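Local coordinates for protein 4-hydroxythreonine-4-phosphate dehydrogenase (Legionella pneumophila subsp. pneumophila, PDB 6XMY) that probably catalyses the NAD(P)-dependent oxidation of 4-(phosphooxy)-L-threonine, a step in pyridoxine 5'-phosphate biosynthesis, and binds NAD and zinc, at residues P11-D25 and P36-R49. Numbering follows the deposited sequence. Where two conformers were deposited one is given.
Sequences PLLISSGEPAGIGPD and PVVILGDLSLLEAR. With EDO (1,2-ethanediol), chain E.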
ATOM      1  N   PRO A  11      12.711  14.814   0.001  1.00 16.24           N
ATOM      2  CA  PRO A  11      12.901  13.362   0.092  1.00 15.34           C
ATOM      3  C   PRO A  11      11.600  12.616   0.323  1.00 12.01           C
ATOM      4  O   PRO A  11      10.585  13.167   0.755  1.00 12.58           O
ATOM      5  CB  PRO A  11      13.843  13.188   1.293  1.00 16.80           C
ATOM      6  CG  PRO A  11      14.468  14.533   1.501  1.00 17.41           C
ATOM      7  CD  PRO A  11      13.424  15.532   1.068  1.00 16.92           C
ATOM      8  N   LEU A  12      11.661  11.324   0.021  1.00 10.99           N
ATOM      9  CA  LEU A  12      10.587  10.394   0.333  1.00 10.76           C
ATOM     10  C   LEU A  12      10.760   9.932   1.772  1.00 10.93           C
ATOM     11  O   LEU A  12      11.876   9.645   2.215  1.00 13.65           O
ATOM     12  CB  LEU A  12      10.685   9.178  -0.592  1.00 12.83           C
ATOM     13  CG  LEU A  12      10.793   9.497  -2.090  1.00 16.02           C
ATOM     14  CD1 LEU A  12      11.256   8.279  -2.898  1.00 19.83           C
ATOM     15  CD2 LEU A  12       9.466   9.997  -2.605  1.00 16.99           C
ATOM     16  N   LEU A  13       9.656   9.868   2.511  1.00  9.06           N
ATOM     17  CA  LEU A  13       9.694   9.438   3.906  1.00  9.13           C
ATOM     18  C   LEU A  13       9.247   7.986   3.991  1.00  8.70           C
ATOM     19  O   LEU A  13       8.184   7.635   3.472  1.00  9.42           O
ATOM     20  CB  LEU A  13       8.769  10.323   4.741  1.00 11.10           C
ATOM     21  CG  LEU A  13       8.881  10.247   6.258  1.00 11.71           C
ATOM     22  CD1 LEU A  13      10.290  10.622   6.708  1.00 10.80           C
ATOM     23  CD2 LEU A  13       7.832  11.165   6.894  1.00 12.80           C
ATOM     24  N   ILE A  14      10.058   7.141   4.630  1.00  9.03           N
ATOM     25  CA  ILE A  14       9.785   5.706   4.707  1.00  9.55           C
ATOM     26  C   ILE A  14       9.461   5.359   6.149  1.00  8.49           C
ATOM     27  O   ILE A  14      10.323   5.490   7.027  1.00 10.36           O
ATOM     28  CB  ILE A  14      10.980   4.864   4.228  1.00  9.07           C
ATOM     29  CG1 ILE A  14      11.648   5.472   2.992  1.00 12.65           C
ATOM     30  CG2 ILE A  14      10.557   3.393   4.006  1.00 11.79           C
ATOM     31  CD1 ILE A  14      10.766   5.619   1.793  1.00 12.95           C
ATOM     32  N   SER A  15       8.232   4.918   6.410  1.00  7.91           N
ATOM     33  CA  SER A  15       7.940   4.339   7.718  1.00  8.88           C
ATOM     34  C   SER A  15       8.540   2.944   7.799  1.00  9.02           C
ATOM     35  O   SER A  15       8.200   2.071   6.995  1.00 10.63           O
ATOM     36  CB  SER A  15       6.441   4.259   7.968  1.00 12.29           C
ATOM     37  OG  SER A  15       6.202   3.354   9.031  1.00 11.48           O
ATOM     38  N   SER A  16       9.428   2.728   8.759  1.00  8.11           N
ATOM     39  CA  SER A  16      10.077   1.432   8.901  1.00  9.02           C
ATOM     40  C   SER A  16       9.182   0.355   9.517  1.00  9.69           C
ATOM     41  O   SER A  16       9.610  -0.799   9.586  1.00 11.74           O
ATOM     42  CB  SER A  16      11.406   1.578   9.653  1.00  9.79           C
ATOM     43  OG  SER A  16      11.211   2.009  10.989  1.00  9.67           O
ATOM     44  N   GLY A  17       7.966   0.691   9.956  1.00 10.01           N
ATOM     45  CA  GLY A  17       6.965  -0.327  10.245  1.00  9.44           C
ATOM     46  C   GLY A  17       7.206  -1.082  11.548  1.00  8.19           C
ATOM     47  O   GLY A  17       7.817  -0.577  12.495  1.00  8.89           O
ATOM     48  N   GLU A  18       6.673  -2.300  11.600  1.00  8.32           N
ATOM     49  CA  GLU A  18       6.784  -3.131  12.795  1.00  9.02           C
ATOM     50  C   GLU A  18       8.254  -3.436  13.084  1.00  7.84           C
ATOM     51  O   GLU A  18       8.936  -4.015  12.231  1.00  9.35           O
ATOM     52  CB  GLU A  18       5.985  -4.420  12.591  1.00  9.31           C
ATOM     53  CG  GLU A  18       6.315  -5.525  13.580  1.00 10.04           C
ATOM     54  CD  GLU A  18       6.195  -5.100  15.024  1.00 10.46           C
ATOM     55  OE1 GLU A  18       7.122  -5.410  15.800  1.00 10.11           O
ATOM     56  OE2 GLU A  18       5.191  -4.459  15.392  1.00 10.45           O
ATOM     57  N   PRO A  19       8.789  -3.017  14.233  1.00  8.37           N
ATOM     58  CA  PRO A  19      10.244  -3.079  14.414  1.00  9.72           C
ATOM     59  C   PRO A  19      10.789  -4.487  14.526  1.00  9.63           C
ATOM     60  O   PRO A  19      11.959  -4.705  14.180  1.00 10.64           O
ATOM     61  CB  PRO A  19      10.477  -2.285  15.707  1.00 10.17           C
ATOM     62  CG  PRO A  19       9.162  -2.331  16.423  1.00  9.21           C
ATOM     63  CD  PRO A  19       8.119  -2.333  15.351  1.00  8.38           C
ATOM     64  N   ALA A  20       9.978  -5.452  14.987  1.00  8.95           N
ATOM     65  CA  ALA A  20      10.435  -6.831  15.125  1.00 11.26           C
ATOM     66  C   ALA A  20      10.401  -7.590  13.805  1.00 10.44           C
ATOM     67  O   ALA A  20      10.935  -8.705  13.739  1.00 10.59           O
ATOM     68  CB  ALA A  20       9.576  -7.571  16.156  1.00 11.23           C
ATOM     69  N   GLY A  21       9.777  -7.026  12.776  1.00 10.32           N
ATOM     70  CA  GLY A  21       9.665  -7.649  11.479  1.00  9.54           C
ATOM     71  C   GLY A  21      10.727  -7.172  10.510  1.00  9.07           C
ATOM     72  O   GLY A  21      11.733  -6.563  10.892  1.00 10.63           O
ATOM     73  N   ILE A  22      10.488  -7.433   9.221  1.00  9.53           N
ATOM     74  CA  ILE A  22      11.499  -7.147   8.205  1.00  9.75           C
ATOM     75  C   ILE A  22      11.500  -5.696   7.739  1.00  9.54           C
ATOM     76  O   ILE A  22      12.361  -5.327   6.929  1.00 10.35           O
ATOM     77  CB  ILE A  22      11.412  -8.080   6.976  1.00 10.39           C
ATOM     78  CG1 ILE A  22      10.026  -8.005   6.315  1.00 11.94           C
ATOM     79  CG2 ILE A  22      11.827  -9.501   7.357  1.00 12.90           C
ATOM     80  CD1 ILE A  22       9.975  -8.694   4.954  1.00 13.78           C
ATOM     81  N   GLY A  23      10.567  -4.868   8.206  1.00  9.33           N
ATOM     82  CA  GLY A  23      10.526  -3.471   7.819  1.00 10.43           C
ATOM     83  C   GLY A  23      11.862  -2.763   7.986  1.00  8.87           C
ATOM     84  O   GLY A  23      12.369  -2.132   7.049  1.00  9.07           O
ATOM     85  N   PRO A  24      12.457  -2.832   9.188  1.00  9.04           N
ATOM     86  CA  PRO A  24      13.795  -2.238   9.354  1.00  9.34           C
ATOM     87  C   PRO A  24      14.810  -2.803   8.375  1.00  9.95           C
ATOM     88  O   PRO A  24      15.565  -2.034   7.765  1.00  9.09           O
ATOM     89  CB  PRO A  24      14.135  -2.561  10.817  1.00  9.91           C
ATOM     90  CG  PRO A  24      12.793  -2.596  11.495  1.00  9.12           C
ATOM     91  CD  PRO A  24      11.879  -3.257  10.480  1.00  8.36           C
ATOM     92  N   ASP A  25      14.815  -4.132   8.184  1.00  9.70           N
ATOM     93  CA  ASP A  25      15.743  -4.752   7.240  1.00 10.29           C
ATOM     94  C   ASP A  25      15.579  -4.154   5.851  1.00  9.57           C
ATOM     95  O   ASP A  25      16.569  -3.896   5.156  1.00 10.97           O
ATOM     96  CB  ASP A  25      15.492  -6.264   7.149  1.00 10.61           C
ATOM     97  CG  ASP A  25      15.509  -6.966   8.495  1.00 12.32           C
ATOM     98  OD1 ASP A  25      14.941  -6.444   9.470  1.00 13.99           O
ATOM     99  OD2 ASP A  25      16.054  -8.091   8.569  1.00 12.47           O
ATOM    100  N   PRO A  36      16.158   8.877  -2.923  1.00 14.17           N
ATOM    101  CA  PRO A  36      16.199   9.974  -1.937  1.00 13.38           C
ATOM    102  C   PRO A  36      15.218   9.733  -0.799  1.00 12.21           C
ATOM    103  O   PRO A  36      14.079  10.209  -0.781  1.00 15.44           O
ATOM    104  CB  PRO A  36      15.797  11.184  -2.777  1.00 17.03           C
ATOM    105  CG  PRO A  36      14.881  10.610  -3.812  1.00 16.08           C
ATOM    106  CD  PRO A  36      15.436   9.260  -4.150  1.00 15.97           C
ATOM    107  N   VAL A  37      15.670   8.957   0.183  1.00 10.65           N
ATOM    108  CA  VAL A  37      14.798   8.469   1.239  1.00 10.62           C
ATOM    109  C   VAL A  37      15.288   8.938   2.598  1.00  9.20           C
ATOM    110  O   VAL A  37      16.486   9.140   2.826  1.00 11.05           O
ATOM    111  CB  VAL A  37      14.665   6.930   1.209  1.00 10.65           C
ATOM    112  CG1 VAL A  37      14.091   6.479  -0.125  1.00 11.58           C
ATOM    113  CG2 VAL A  37      16.017   6.265   1.489  1.00 12.48           C
ATOM    114  N   VAL A  38      14.330   9.112   3.506  1.00  8.79           N
ATOM    115  CA  VAL A  38      14.584   9.368   4.917  1.00  8.95           C
ATOM    116  C   VAL A  38      13.744   8.363   5.691  1.00  9.21           C
ATOM    117  O   VAL A  38      12.548   8.224   5.422  1.00  9.76           O
ATOM    118  CB  VAL A  38      14.193  10.808   5.298  1.00 10.16           C
ATOM    119  CG1 VAL A  38      14.247  11.000   6.821  1.00 12.14           C
ATOM    120  CG2 VAL A  38      15.117  11.817   4.586  1.00 11.98           C
ATOM    121  N   ILE A  39      14.370   7.643   6.623  1.00  9.90           N
ATOM    122  CA  ILE A  39      13.719   6.543   7.331  1.00  8.69           C
ATOM    123  C   ILE A  39      13.160   7.043   8.650  1.00  7.85           C
ATOM    124  O   ILE A  39      13.903   7.588   9.472  1.00 10.56           O
ATOM    125  CB  ILE A  39      14.702   5.391   7.598  1.00  8.75           C
ATOM    126  CG1 ILE A  39      15.478   5.012   6.329  1.00 10.67           C
ATOM    127  CG2 ILE A  39      13.972   4.206   8.214  1.00 10.93           C
ATOM    128  CD1 ILE A  39      14.603   4.687   5.130  1.00 10.61           C
ATOM    129  N   LEU A  40      11.873   6.814   8.880  1.00  8.94           N
ATOM    130  CA  LEU A  40      11.256   7.027  10.182  1.00  8.55           C
ATOM    131  C   LEU A  40      11.411   5.754  10.996  1.00  8.55           C
ATOM    132  O   LEU A  40      10.870   4.713  10.617  1.00 10.20           O
ATOM    133  CB  LEU A  40       9.765   7.282  10.026  1.00 11.93           C
ATOM    134  CG  LEU A  40       9.271   8.648   9.634  1.00 16.32           C
ATOM    135  CD1 LEU A  40       7.782   8.515   9.391  1.00 21.80           C
ATOM    136  CD2 LEU A  40       9.578   9.689  10.739  1.00 15.58           C
ATOM    137  N   GLY A  41      12.127   5.834  12.110  1.00  9.13           N
ATOM    138  CA  GLY A  41      12.304   4.654  12.932  1.00  8.79           C
ATOM    139  C   GLY A  41      13.292   4.932  14.037  1.00  8.13           C
ATOM    140  O   GLY A  41      13.919   5.994  14.104  1.00  9.50           O
ATOM    141  N   ASP A  42      13.420   3.946  14.913  1.00  9.68           N
ATOM    142  CA  ASP A  42      14.334   4.038  16.043  1.00  9.56           C
ATOM    143  C   ASP A  42      15.764   3.854  15.543  1.00 10.34           C
ATOM    144  O   ASP A  42      16.083   2.848  14.906  1.00 11.65           O
ATOM    145  CB  ASP A  42      13.928   2.982  17.071  1.00 10.54           C
ATOM    146  CG  ASP A  42      14.817   2.958  18.290  1.00  9.82           C
ATOM    147  OD1 ASP A  42      16.036   2.810  18.128  1.00 12.79           O
ATOM    148  OD2 ASP A  42      14.290   3.063  19.414  1.00 12.82           O
ATOM    149  N   LEU A  43      16.626   4.838  15.810  1.00  9.97           N
ATOM    150  CA  LEU A  43      17.976   4.788  15.258  1.00 11.51           C
ATOM    151  C   LEU A  43      18.787   3.641  15.860  1.00 11.73           C
ATOM    152  O   LEU A  43      19.524   2.954  15.144  1.00 12.54           O
ATOM    153  CB  LEU A  43      18.679   6.133  15.462  1.00 12.10           C
ATOM    154  CG  LEU A  43      20.121   6.224  14.971  1.00 12.24           C
ATOM    155  CD1 LEU A  43      20.204   5.951  13.475  1.00 15.63           C
ATOM    156  CD2 LEU A  43      20.689   7.596  15.297  1.00 15.94           C
ATOM    157  N   SER A  44      18.678   3.422  17.172  1.00 12.40           N
ATOM    158  CA  SER A  44      19.372   2.300  17.799  0.61 12.30           C
ATOM    159  C   SER A  44      18.928   0.975  17.202  1.00 11.61           C
ATOM    160  O   SER A  44      19.741   0.057  17.015  1.00 12.71           O
ATOM    161  CB  SER A  44      19.099   2.295  19.300  0.61 13.02           C
ATOM    162  OG  SER A  44      19.626   3.450  19.914  0.61 15.27           O
ATOM    163  N   LEU A  45      17.629   0.853  16.910  1.00 10.41           N
ATOM    164  CA  LEU A  45      17.107  -0.349  16.271  1.00 10.70           C
ATOM    165  C   LEU A  45      17.730  -0.545  14.899  1.00 11.20           C
ATOM    166  O   LEU A  45      18.167  -1.644  14.553  1.00 11.58           O
ATOM    167  CB  LEU A  45      15.589  -0.240  16.147  1.00 11.66           C
ATOM    168  CG  LEU A  45      14.956  -1.145  15.088  1.00 11.10           C
ATOM    169  CD1 LEU A  45      15.022  -2.618  15.525  1.00 12.55           C
ATOM    170  CD2 LEU A  45      13.533  -0.726  14.856  1.00 13.91           C
ATOM    171  N   LEU A  46      17.759   0.513  14.089  1.00 10.82           N
ATOM    172  CA  LEU A  46      18.334   0.394  12.753  1.00 10.68           C
ATOM    173  C   LEU A  46      19.815   0.032  12.817  1.00 10.70           C
ATOM    174  O   LEU A  46      20.287  -0.819  12.054  1.00 11.48           O
ATOM    175  CB  LEU A  46      18.092   1.684  11.965  1.00  9.91           C
ATOM    176  CG  LEU A  46      16.622   1.903  11.604  1.00  9.71           C
ATOM    177  CD1 LEU A  46      16.354   3.344  11.176  1.00 12.57           C
ATOM    178  CD2 LEU A  46      16.218   0.947  10.489  1.00 12.20           C
ATOM    179  N   GLU A  47      20.559   0.649  13.742  1.00 10.85           N
ATOM    180  CA  GLU A  47      21.971   0.315  13.894  1.00 11.72           C
ATOM    181  C   GLU A  47      22.151  -1.131  14.329  1.00 11.50           C
ATOM    182  O   GLU A  47      23.022  -1.835  13.809  1.00 13.35           O
ATOM    183  CB  GLU A  47      22.647   1.262  14.894  1.00 13.86           C
ATOM    184  CG  GLU A  47      22.775   2.693  14.364  1.00 17.26           C
ATOM    185  CD  GLU A  47      23.124   3.726  15.431  1.00 24.42           C
ATOM    186  OE1 GLU A  47      22.984   3.433  16.633  1.00 28.36           O
ATOM    187  OE2 GLU A  47      23.516   4.849  15.053  1.00 28.81           O
ATOM    188  N   ALA A  48      21.333  -1.588  15.282  1.00 11.43           N
ATOM    189  CA  ALA A  48      21.471  -2.954  15.787  1.00 10.79           C
ATOM    190  C   ALA A  48      21.061  -3.974  14.735  1.00 12.48           C
ATOM    191  O   ALA A  48      21.690  -5.030  14.610  1.00 15.34           O
ATOM    192  CB  ALA A  48      20.641  -3.140  17.058  1.00 13.08           C
ATOM    193  N   ARG A  49      20.005  -3.680  13.972  1.00 12.18           N
ATOM    194  CA  ARG A  49      19.590  -4.589  12.910  1.00 11.60           C
ATOM    195  C   ARG A  49      20.648  -4.665  11.813  1.00 11.77           C
ATOM    196  O   ARG A  49      20.933  -5.750  11.297  1.00 12.55           O
ATOM    197  CB  ARG A  49      18.223  -4.165  12.370  1.00 10.07           C
ATOM    198  CG  ARG A  49      17.571  -5.147  11.378  1.00 11.81           C
ATOM    199  CD  ARG A  49      17.200  -6.501  12.026  1.00 11.53           C
ATOM    200  NE  ARG A  49      16.372  -6.351  13.222  1.00 10.15           N
ATOM    201  CZ  ARG A  49      15.047  -6.218  13.226  1.00  8.80           C
ATOM    202  NH1 ARG A  49      14.364  -6.205  12.078  1.00 11.30           N
ATOM    203  NH2 ARG A  49      14.402  -6.081  14.386  1.00 12.00           N
TER
HETATM  204  C1  EDO E 404      17.435  -5.429  16.741  1.00 25.67           C
HETATM  205  O1  EDO E 404      16.179  -6.089  16.573  1.00 25.77           O
HETATM  206  C2  EDO E 404      18.543  -6.417  16.420  1.00 24.77           C
HETATM  207  O2  EDO E 404      18.421  -6.771  15.042  1.00 23.44           O
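R49, from the helix that follows a beta-alpha-beta unit made of strand 12-15, helix 23-29 and strand 37-41, joins the turn beyond the C-terminal end of strand 12-15 to the first turn of helix 23-29. The contact is a worked example of how parallel strand pairing is extended past the strand ends by side chains that bond to the main chain of the next turns. R49 NH1 lies 2.7 Å from D25 OD1 in a salt bridge, with the acceptor almost exactly in the guanidinium plane although the carboxylate itself is turned 58° from it. The same NH1 donates to G21 O, while NH2 donates to P19 O at 2.8 Å, so one charged group holds both the type I turn E18-G21 and the start of helix 23-29. Two bends in its chain bring the R49 methylenes alongside D25, whose OD1 also touches R49 CG and CD. A 1,2-ethanediol, probably from the crystallisation liquor, accepts from R49 NE through O2 and from NH2 through O1.

Next to these polar contacts, L45 CD2 packs 3.5 Å from P19 CB and also meets P24 CG. D42 caps the helix by accepting from L45 N, and D25 OD2 is held by G307 N.

The strands pair in register, L12 beside V37 through S15 beside L40, their bonds alternating: L12 N to P36 O, V38 N to L12 O, I14 N to V38 O, L40 N to I14 O. On one face the two methyls of L13 meet L40, CD1 at its CG and CD2 3.6 Å from its CD1; on the other, I14 CG1 rests against V37 and I39, with helix 314-328 covering I14 and V37. I22, beyond the turn, touches NAD. Where the strands diverge, L40 O accepts twice from S16: from its N at 3.1 Å and, with chi1 at 65° bringing the hydroxyl back, from its OG at 2.8 Å.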